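Phosphodiesterase (Salpingoeca rosetta, PDB 7D7P) is an all-helical member of the cyclic nucleotide phosphodiesterase family, of the HD superfamily, with a zinc ion in its metal site and a magnesium ion also bound. Local coordinates at residues Leu94-Val97 with Arg98-Tyr101; Phe130-Glu133 with Val134-Leu137; Leu252-Leu255 with Leu256-Asp260; Asn283-Val286 with Glu287-Lys291. All blocks are in the same frame, centred on the assembly; numbering follows the deposited sequence.

Contact 1: Leu94-Val97 with Arg98-Tyr101; sequences LQKV and RTQY
Lys96 O takes a hydrogen bond of 2.9 Å from Thr99 OG1, which stands above the carbonyl plane, and a weak, bent one from Gln100 N. The hydroxyl is put there by a chi1 of 59°, which sets OG1 between its own backbone N and carbonyl carbon; threonine can do this because its beta-hydroxyl is short enough to turn back to a carbonyl of the preceding turn. One residue on, Val97 O receives Gln100 N at 3.1 Å, well out of the carbonyl plane, and Tyr101 N weakly. Arg98 N to Leu94 O and Thr99 N to Gln95 O are ordinary i to i+4 bonds.

Val97 O also sits at the ring edge of Tyr101, in its plane, 3.2 Å from Tyr101 CD1. Val97 CG1 runs beside the ring, 3.8 Å from Tyr101 CE1. A branched aliphatic chain and a flat aromatic pack well side by side here, both buried, whereas the long chains of Lys96 and Gln100 lie nearer the surface. Tyr101 OH is bonded to Leu144 O and Asp147 N, while helix 87-99 rests through Val97 on Trp109 of helix 109-126 and through Leu94 on helix 63-76.

Contact 2: Phe130-Glu133 with Val134-Leu137; sequences FITE and VELL
Two hydrogen bonds join Thr132 and Glu135 reciprocally. Glu135 N gives a nearly straight bond of 3.1 Å to Thr132 OG1, and Thr132 N gives one of 3.2 Å, at 169°, to Glu135 OE1, reaching it from above the carboxylate plane. Threonine suits this place because its hydroxyl, at chi1 79°, can face an amide of the first helical turn, Glu135 N; glutamate is long enough to return to the threonine's own N-H. The backbone adds Leu136 N to Thr132 O at 2.9 Å and Leu137 N to Glu133 O at 3.2 Å.

Charge comes next. The Glu135 carboxylate also forms salt bridges with Arg205 and Arg248, so this buried acid is held by two cations as well as by the cap, which would probably keep it ionised.

Apolar contacts complete the set. Ile131 CG1 passes Glu135 CB at 3.7 Å, the two chains running antiparallel past one another, and Ile131 CD1 comes within 4.1 Å of Leu136 CB. The isoleucine thus lies against the first turn as an apolar flank to the polar pair. Thr132 as N-cap, with Glu135 three residues on, makes the capping box that starts helix 133-145.

Contact 3: Leu252-Leu255 with Leu256-Asp260; sequences LAVL and LHTAD. With ZN (zinc ion), chain G.
Val254 O is gripped twice by Thr258, through N at 3.0 Å and through OG1 at 2.8 Å, within an unbroken alpha-helix, 245-260, at the core of this all-helical phosphodiesterase fold. The two donors reach the carbonyl oxygen from opposite faces of its plane. With chi1 at -55°, OG1 lies back over the preceding turn; threonine suits the spot because its hydroxyl bonds back to a backbone carbonyl in a buried place, and also to Trp323 NE1.

The turns carrying Leu252, Leu255 and Leu256 are the tightly packed part. Leucine and alanine fill the interfaces there: Leu255 rests on Leu123, Leu256 on Val115 and Met139, and Ala259, with its small methyl, on Thr119. His257 is polar but equally buried, its NE2 bonded to His222 and its ring edge-to-face with Trp323.

At the C-terminal end, still buried, the side-chain packing gives way to a metal site with two bound waters. Asp260 shares the zinc ion with His111, His146 and Asp147, and the waters complete the shell of six. Chi1 at -165° sets CG anti to the backbone N, directing the carboxylate to the metal: Asp260 OD1 binds the zinc ion at 2.3 Å, while OD2 accepts from a zinc-bound water at 2.6 Å.

Contact 4: Asn283-Val286 with Glu287-Lys291; sequences NNQV and ELEAK
Gln285 reaches along the helix to Glu289, one turn on. CB leaves the backbone pointing away from the later turn, and CG, anti to the backbone N (chi1 176°), continues in an extended line. Gln285 CG and CD then pass 3.5 and 3.6 Å from Glu289 OE2, the first an apolar methylene beside a carboxylate oxygen. At the tip the amide divides its work: NE2 donates to Glu289 OE2 at 2.7 Å, and OE1 accepts from Thr154 N. The amide and carboxylate planes are 79° apart, and NE2 meets OE2 from above the carboxylate plane.

Glutamine suits the place because one group supplies both a donor and an acceptor at the end of a flexible chain. Glu289 answers with two oxygens, the second, OE1, bonded to Ser296 OG, so each of these buried polar groups has a second partner outside the helix. In the backbone, Glu289 N binds Gln285 O at 2.7 Å, nearly in line with the carbonyl bond. Phe157 of helix 155-161 touches Gln285, Leu288 and Glu289. The arrangement is an i to i+4 glutamine–glutamate pair on an alpha-helix, here joining the last turns of helix 268-291 to Thr154 and Ser296.

Contacts 1 to 4 follow one another along the chain, at the end of helix 87-99, at the start of helix 133-145, and on helices 245-260 and 268-291, in a fold without strands. Contacts 2 and 3, centres about 15 Å apart, are the pair that touch: Ile131 and Glu135 pack on Leu252, so the start of helix 133-145 leans on helix 245-260. Contact 3 is the most central; contact 1 lies about 22 Å from it between centres, yet the Tyr101 side chain is about 7 Å from the zinc ion. The centres of contacts 4 and 2 are about 42 Å apart, on opposite sides of the chain's centre. The zinc ligands come from separate parts of the chain: His111 on helix 109-126, His146 and Asp147 just after helix 133-145, and Asp260 ending helix 245-260.

Contact 1: Leu94-Val97 with Arg98-Tyr101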
loop_
_atom_site.group_PDB
_atom_site.type_symbol
_atom_site.label_atom_id
_atom_site.label_comp_id
_atom_site.label_asym_id
_atom_site.label_seq_id
_atom_site.Cartn_x
_atom_site.Cartn_y
_atom_site.Cartn_z
ATOM N N LEU A 94 29.616 -1.285 29.004
ATOM C CA LEU A 94 29.048 -0.262 28.129
ATOM C C LEU A 94 30.128 0.414 27.293
ATOM O O LEU A 94 29.955 0.619 26.086
ATOM C CB LEU A 94 28.292 0.777 28.957
ATOM C CG LEU A 94 26.915 0.373 29.475
ATOM C CD1 LEU A 94 26.327 1.468 30.355
ATOM C CD2 LEU A 94 26.000 0.076 28.309
ATOM N N GLN A 95 31.250 0.770 27.922
ATOM C CA GLN A 95 32.350 1.389 27.189
ATOM C C GLN A 95 32.900 0.453 26.120
ATOM O O GLN A 95 33.132 0.870 24.980
ATOM C CB GLN A 95 33.454 1.800 28.164
ATOM C CG GLN A 95 34.680 2.403 27.502
ATOM C CD GLN A 95 35.756 2.774 28.505
ATOM O OE1 GLN A 95 36.024 2.031 29.451
ATOM N NE2 GLN A 95 36.371 3.935 28.312
ATOM N N LYS A 96 33.113 -0.819 26.469
ATOM C CA LYS A 96 33.647 -1.765 25.495
ATOM C C LYS A 96 32.668 -2.003 24.350
ATOM O O LYS A 96 33.095 -2.200 23.208
ATOM C CB LYS A 96 34.001 -3.085 26.178
ATOM C CG LYS A 96 34.681 -4.093 25.265
ATOM C CD LYS A 96 36.025 -3.584 24.765
ATOM C CE LYS A 96 36.765 -4.656 23.974
ATOM N NZ LYS A 96 38.194 -4.296 23.741
ATOM N N VAL A 97 31.362 -1.979 24.629
ATOM C CA VAL A 97 30.370 -2.093 23.560
ATOM C C VAL A 97 30.512 -0.931 22.583
ATOM O O VAL A 97 30.521 -1.121 21.360
ATOM C CB VAL A 97 28.947 -2.167 24.145
ATOM C CG1 VAL A 97 27.912 -2.021 23.037
ATOM C CG2 VAL A 97 28.742 -3.483 24.882
ATOM N N ARG A 98 30.619 0.297 23.108
ATOM C CA ARG A 98 30.691 1.464 22.235
ATOM C C ARG A 98 31.959 1.459 21.390
ATOM O O ARG A 98 31.930 1.842 20.214
ATOM C CB ARG A 98 30.608 2.754 23.048
ATOM C CG ARG A 98 30.281 3.966 22.182
ATOM C CD ARG A 98 31.199 5.138 22.427
ATOM N NE ARG A 98 31.192 5.526 23.827
ATOM C CZ ARG A 98 32.269 5.525 24.601
ATOM N NH1 ARG A 98 33.446 5.160 24.107
ATOM N NH2 ARG A 98 32.164 5.890 25.869
ATOM N N THR A 99 33.087 1.039 21.972
ATOM C CA THR A 99 34.337 1.032 21.221
ATOM C C THR A 99 34.349 -0.025 20.127
ATOM O O THR A 99 35.201 0.038 19.235
ATOM C CB THR A 99 35.532 0.812 22.154
ATOM O OG1 THR A 99 35.382 -0.434 22.845
ATOM C CG2 THR A 99 35.638 1.941 23.166
ATOM N N GLN A 100 33.435 -0.993 20.174
ATOM C CA GLN A 100 33.343 -2.007 19.133
ATOM C C GLN A 100 32.326 -1.658 18.056
ATOM O O GLN A 100 32.219 -2.388 17.066
ATOM C CB GLN A 100 33.001 -3.367 19.743
ATOM C CG GLN A 100 34.114 -3.941 20.602
ATOM C CD GLN A 100 35.238 -4.533 19.779
ATOM O OE1 GLN A 100 36.414 -4.354 20.097
ATOM N NE2 GLN A 100 34.883 -5.245 18.716
ATOM N N TYR A 101 31.576 -0.578 18.226
ATOM C CA TYR A 101 30.800 -0.024 17.132
ATOM C C TYR A 101 31.683 0.918 16.328
ATOM O O TYR A 101 32.610 1.536 16.859
ATOM C CB TYR A 101 29.558 0.706 17.649
ATOM C CG TYR A 101 28.391 -0.223 17.902
ATOM C CD1 TYR A 101 28.249 -0.875 19.118
ATOM C CD2 TYR A 101 27.442 -0.465 16.915
ATOM C CE1 TYR A 101 27.189 -1.737 19.352
ATOM C CE2 TYR A 101 26.378 -1.323 17.137
ATOM C CZ TYR A 101 26.256 -1.957 18.358
ATOM O OH TYR A 101 25.202 -2.813 18.588
#

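Contact 2: Phe130-Glu133 with Val134-Leu137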
loop_
_atom_site.group_PDB
_atom_site.type_symbol
_atom_site.label_atom_id
_atom_site.label_comp_id
_atom_site.label_asym_id
_atom_site.label_seq_id
_atom_site.Cartn_x
_atom_site.Cartn_y
_atom_site.Cartn_z
ATOM N N PHE A 130 4.720 -11.895 31.238
ATOM C CA PHE A 130 5.215 -13.207 30.837
ATOM C C PHE A 130 6.727 -13.305 30.700
ATOM O O PHE A 130 7.258 -14.413 30.842
ATOM C CB PHE A 130 4.556 -13.673 29.523
ATOM C CG PHE A 130 4.750 -12.740 28.352
ATOM C CD1 PHE A 130 5.915 -12.770 27.601
ATOM C CD2 PHE A 130 3.742 -11.866 27.975
ATOM C CE1 PHE A 130 6.083 -11.926 26.517
ATOM C CE2 PHE A 130 3.904 -11.022 26.890
ATOM C CZ PHE A 130 5.076 -11.052 26.161
ATOM N N ILE A 131 7.442 -12.206 30.451
ATOM C CA ILE A 131 8.895 -12.280 30.347
ATOM C C ILE A 131 9.491 -12.587 31.716
ATOM O O ILE A 131 8.996 -12.124 32.752
ATOM C CB ILE A 131 9.472 -10.979 29.759
ATOM C CG1 ILE A 131 10.899 -11.206 29.256
ATOM C CG2 ILE A 131 9.458 -9.850 30.782
ATOM C CD1 ILE A 131 11.514 -9.994 28.585
ATOM N N THR A 132 10.548 -13.392 31.727
ATOM C CA THR A 132 11.242 -13.707 32.965
ATOM C C THR A 132 12.353 -12.695 33.224
ATOM O O THR A 132 12.738 -11.913 32.352
ATOM C CB THR A 132 11.816 -15.126 32.927
ATOM O OG1 THR A 132 13.035 -15.131 32.171
ATOM C CG2 THR A 132 10.820 -16.090 32.296
ATOM N N GLU A 133 12.874 -12.726 34.452
ATOM C CA GLU A 133 13.937 -11.803 34.835
ATOM C C GLU A 133 15.191 -12.023 34.001
ATOM O O GLU A 133 15.836 -11.060 33.572
ATOM C CB GLU A 133 14.251 -11.960 36.323
ATOM C CG GLU A 133 14.951 -10.764 36.932
ATOM C CD GLU A 133 14.049 -9.553 37.017
ATOM O OE1 GLU A 133 12.854 -9.723 37.343
ATOM O OE2 GLU A 133 14.532 -8.431 36.757
ATOM N N VAL A 134 15.554 -13.285 33.762
ATOM C CA VAL A 134 16.749 -13.573 32.975
ATOM C C VAL A 134 16.549 -13.146 31.525
ATOM O O VAL A 134 17.448 -12.564 30.907
ATOM C CB VAL A 134 17.119 -15.064 33.091
ATOM C CG1 VAL A 134 18.155 -15.445 32.043
ATOM C CG2 VAL A 134 17.638 -15.376 34.488
ATOM N N GLU A 135 15.364 -13.408 30.965
ATOM C CA GLU A 135 15.089 -13.004 29.589
ATOM C C GLU A 135 15.068 -11.486 29.443
ATOM O O GLU A 135 15.437 -10.965 28.385
ATOM C CB GLU A 135 13.764 -13.606 29.118
ATOM C CG GLU A 135 13.784 -15.124 28.983
ATOM C CD GLU A 135 12.395 -15.730 28.920
ATOM O OE1 GLU A 135 11.406 -14.993 29.130
ATOM O OE2 GLU A 135 12.292 -16.950 28.667
ATOM N N LEU A 136 14.650 -10.765 30.484
ATOM C CA LEU A 136 14.677 -9.307 30.431
ATOM C C LEU A 136 16.106 -8.791 30.343
ATOM O O LEU A 136 16.416 -7.928 29.513
ATOM C CB LEU A 136 13.967 -8.722 31.653
ATOM C CG LEU A 136 13.957 -7.198 31.767
ATOM C CD1 LEU A 136 13.224 -6.571 30.590
ATOM C CD2 LEU A 136 13.336 -6.763 33.091
ATOM N N LEU A 137 16.993 -9.311 31.198
ATOM C CA LEU A 137 18.404 -8.948 31.117
ATOM C C LEU A 137 18.989 -9.319 29.760
ATOM O O LEU A 137 19.790 -8.566 29.195
ATOM C CB LEU A 137 19.185 -9.628 32.243
ATOM C CG LEU A 137 20.708 -9.483 32.233
ATOM C CD1 LEU A 137 21.115 -8.029 32.433
ATOM C CD2 LEU A 137 21.341 -10.374 33.296
#

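Contact 3: Leu252-Leu255 with Leu256-Asp260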
loop_
_atom_site.group_PDB
_atom_site.type_symbol
_atom_site.label_atom_id
_atom_site.label_comp_id
_atom_site.label_asym_id
_atom_site.label_seq_id
_atom_site.Cartn_x
_atom_site.Cartn_y
_atom_site.Cartn_z
ATOM N N LEU A 252 9.789 -12.558 21.834
ATOM C CA LEU A 252 10.956 -11.719 22.098
ATOM C C LEU A 252 11.712 -11.409 20.811
ATOM O O LEU A 252 12.149 -10.272 20.597
ATOM C CB LEU A 252 11.878 -12.398 23.111
ATOM C CG LEU A 252 11.267 -12.754 24.469
ATOM C CD1 LEU A 252 12.306 -13.401 25.370
ATOM C CD2 LEU A 252 10.667 -11.524 25.130
ATOM N N ALA A 253 11.877 -12.411 19.944
ATOM C CA ALA A 253 12.513 -12.173 18.654
ATOM C C ALA A 253 11.692 -11.207 17.808
ATOM O O ALA A 253 12.252 -10.359 17.102
ATOM C CB ALA A 253 12.712 -13.498 17.917
ATOM N N VAL A 254 10.365 -11.322 17.865
ATOM C CA VAL A 254 9.503 -10.408 17.124
ATOM C C VAL A 254 9.660 -8.984 17.647
ATOM O O VAL A 254 9.705 -8.022 16.869
ATOM C CB VAL A 254 8.040 -10.890 17.195
ATOM C CG1 VAL A 254 7.076 -9.769 16.830
ATOM C CG2 VAL A 254 7.833 -12.097 16.288
ATOM N N LEU A 255 9.769 -8.826 18.970
ATOM C CA LEU A 255 9.838 -7.487 19.550
ATOM C C LEU A 255 11.184 -6.821 19.278
ATOM O O LEU A 255 11.237 -5.612 19.019
ATOM C CB LEU A 255 9.562 -7.551 21.053
ATOM C CG LEU A 255 8.114 -7.855 21.448
ATOM C CD1 LEU A 255 7.976 -7.960 22.960
ATOM C CD2 LEU A 255 7.171 -6.795 20.891
ATOM N N LEU A 256 12.283 -7.580 19.341
ATOM C CA LEU A 256 13.585 -6.985 19.047
ATOM C C LEU A 256 13.681 -6.570 17.584
ATOM O O LEU A 256 14.267 -5.528 17.266
ATOM C CB LEU A 256 14.718 -7.950 19.399
ATOM C CG LEU A 256 16.111 -7.357 19.135
ATOM C CD1 LEU A 256 16.356 -6.149 20.032
ATOM C CD2 LEU A 256 17.227 -8.385 19.297
ATOM N N HIS A 257 13.120 -7.377 16.681
ATOM C CA HIS A 257 13.061 -6.982 15.278
ATOM C C HIS A 257 12.236 -5.715 15.105
ATOM O O HIS A 257 12.577 -4.847 14.291
ATOM C CB HIS A 257 12.490 -8.126 14.437
ATOM C CG HIS A 257 12.345 -7.797 12.984
ATOM N ND1 HIS A 257 13.399 -7.364 12.210
ATOM C CD2 HIS A 257 11.270 -7.847 12.162
ATOM C CE1 HIS A 257 12.981 -7.156 10.974
ATOM N NE2 HIS A 257 11.692 -7.441 10.919
ATOM N N THR A 258 11.150 -5.585 15.876
ATOM C CA THR A 258 10.357 -4.359 15.852
ATOM C C THR A 258 11.190 -3.156 16.279
ATOM O O THR A 258 11.134 -2.096 15.645
ATOM C CB THR A 258 9.131 -4.501 16.756
ATOM O OG1 THR A 258 8.376 -5.655 16.371
ATOM C CG2 THR A 258 8.244 -3.261 16.659
ATOM N N ALA A 259 11.970 -3.299 17.355
ATOM C CA ALA A 259 12.774 -2.178 17.831
ATOM C C ALA A 259 13.907 -1.848 16.869
ATOM O O ALA A 259 14.331 -0.690 16.790
ATOM C CB ALA A 259 13.333 -2.475 19.223
ATOM N N ASP A 260 14.409 -2.846 16.136
ATOM C CA ASP A 260 15.458 -2.593 15.155
ATOM C C ASP A 260 14.970 -1.653 14.059
ATOM O O ASP A 260 15.719 -0.785 13.594
ATOM C CB ASP A 260 15.943 -3.913 14.555
ATOM C CG ASP A 260 17.257 -3.768 13.809
ATOM O OD1 ASP A 260 17.934 -2.738 13.995
ATOM O OD2 ASP A 260 17.615 -4.684 13.036
HETATM ZN ZN ZN G . 20.182 -2.696 13.727
HETATM O O HOH W 1 20.150 -4.987 12.750
HETATM O O HOH W 2 19.845 -2.057 11.462
#

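Contact 4: Asn283-Val286 with Glu287-Lys291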
loop_
_atom_site.group_PDB
_atom_site.type_symbol
_atom_site.label_atom_id
_atom_site.label_comp_id
_atom_site.label_asym_id
_atom_site.label_seq_id
_atom_site.Cartn_x
_atom_site.Cartn_y
_atom_site.Cartn_z
ATOM N N ASN A 283 24.654 4.243 -0.586
ATOM C CA ASN A 283 25.425 4.843 -1.670
ATOM C C ASN A 283 26.899 4.473 -1.575
ATOM O O ASN A 283 27.550 4.230 -2.600
ATOM C CB ASN A 283 25.256 6.364 -1.660
ATOM C CG ASN A 283 23.818 6.792 -1.883
ATOM O OD1 ASN A 283 23.009 6.038 -2.427
ATOM N ND2 ASN A 283 23.493 8.009 -1.465
ATOM N N ASN A 284 27.447 4.429 -0.357
ATOM C CA ASN A 284 28.839 4.024 -0.187
ATOM C C ASN A 284 29.059 2.572 -0.594
ATOM O O ASN A 284 30.123 2.234 -1.124
ATOM C CB ASN A 284 29.277 4.239 1.263
ATOM C CG ASN A 284 29.473 5.705 1.601
ATOM O OD1 ASN A 284 29.704 6.532 0.718
ATOM N ND2 ASN A 284 29.381 6.036 2.884
ATOM N N GLN A 285 28.073 1.702 -0.356
ATOM C CA GLN A 285 28.233 0.297 -0.720
ATOM C C GLN A 285 28.240 0.118 -2.233
ATOM O O GLN A 285 29.078 -0.611 -2.777
ATOM C CB GLN A 285 27.126 -0.551 -0.088
ATOM C CG GLN A 285 27.182 -2.007 -0.523
ATOM C CD GLN A 285 26.146 -2.878 0.161
ATOM O OE1 GLN A 285 25.874 -2.726 1.354
ATOM N NE2 GLN A 285 25.567 -3.804 -0.595
ATOM N N VAL A 286 27.301 0.769 -2.927
ATOM C CA VAL A 286 27.258 0.706 -4.387
ATOM C C VAL A 286 28.564 1.219 -4.981
ATOM O O VAL A 286 29.082 0.667 -5.959
ATOM C CB VAL A 286 26.043 1.495 -4.914
ATOM C CG1 VAL A 286 26.224 1.867 -6.382
ATOM C CG2 VAL A 286 24.774 0.691 -4.723
ATOM N N GLU A 287 29.121 2.279 -4.390
ATOM C CA GLU A 287 30.406 2.799 -4.848
ATOM C C GLU A 287 31.521 1.783 -4.621
ATOM O O GLU A 287 32.397 1.610 -5.477
ATOM C CB GLU A 287 30.701 4.121 -4.136
ATOM C CG GLU A 287 32.168 4.425 -3.895
ATOM C CD GLU A 287 32.362 5.684 -3.064
ATOM O OE1 GLU A 287 31.634 6.673 -3.298
ATOM O OE2 GLU A 287 33.235 5.681 -2.171
ATOM N N LEU A 288 31.498 1.089 -3.480
ATOM C CA LEU A 288 32.493 0.051 -3.228
ATOM C C LEU A 288 32.272 -1.166 -4.117
ATOM O O LEU A 288 33.242 -1.808 -4.537
ATOM C CB LEU A 288 32.468 -0.360 -1.754
ATOM C CG LEU A 288 33.474 -1.431 -1.315
ATOM C CD1 LEU A 288 34.898 -0.960 -1.557
ATOM C CD2 LEU A 288 33.276 -1.796 0.148
ATOM N N GLU A 289 31.013 -1.496 -4.420
ATOM C CA GLU A 289 30.735 -2.675 -5.235
ATOM C C GLU A 289 31.166 -2.463 -6.682
ATOM O O GLU A 289 31.618 -3.404 -7.345
ATOM C CB GLU A 289 29.249 -3.029 -5.155
ATOM C CG GLU A 289 28.863 -3.782 -3.885
ATOM C CD GLU A 289 27.360 -3.831 -3.646
ATOM O OE1 GLU A 289 26.620 -3.045 -4.276
ATOM O OE2 GLU A 289 26.919 -4.657 -2.822
ATOM N N ALA A 290 31.034 -1.235 -7.189
ATOM C CA ALA A 290 31.494 -0.944 -8.543
ATOM C C ALA A 290 33.013 -1.024 -8.640
ATOM O O ALA A 290 33.551 -1.539 -9.625
ATOM C CB ALA A 290 30.995 0.433 -8.983
ATOM N N LYS A 291 33.720 -0.532 -7.619
ATOM C CA LYS A 291 35.175 -0.619 -7.600
ATOM C C LYS A 291 35.669 -2.055 -7.489
ATOM O O LYS A 291 36.808 -2.337 -7.879
ATOM C CB LYS A 291 35.736 0.210 -6.444
#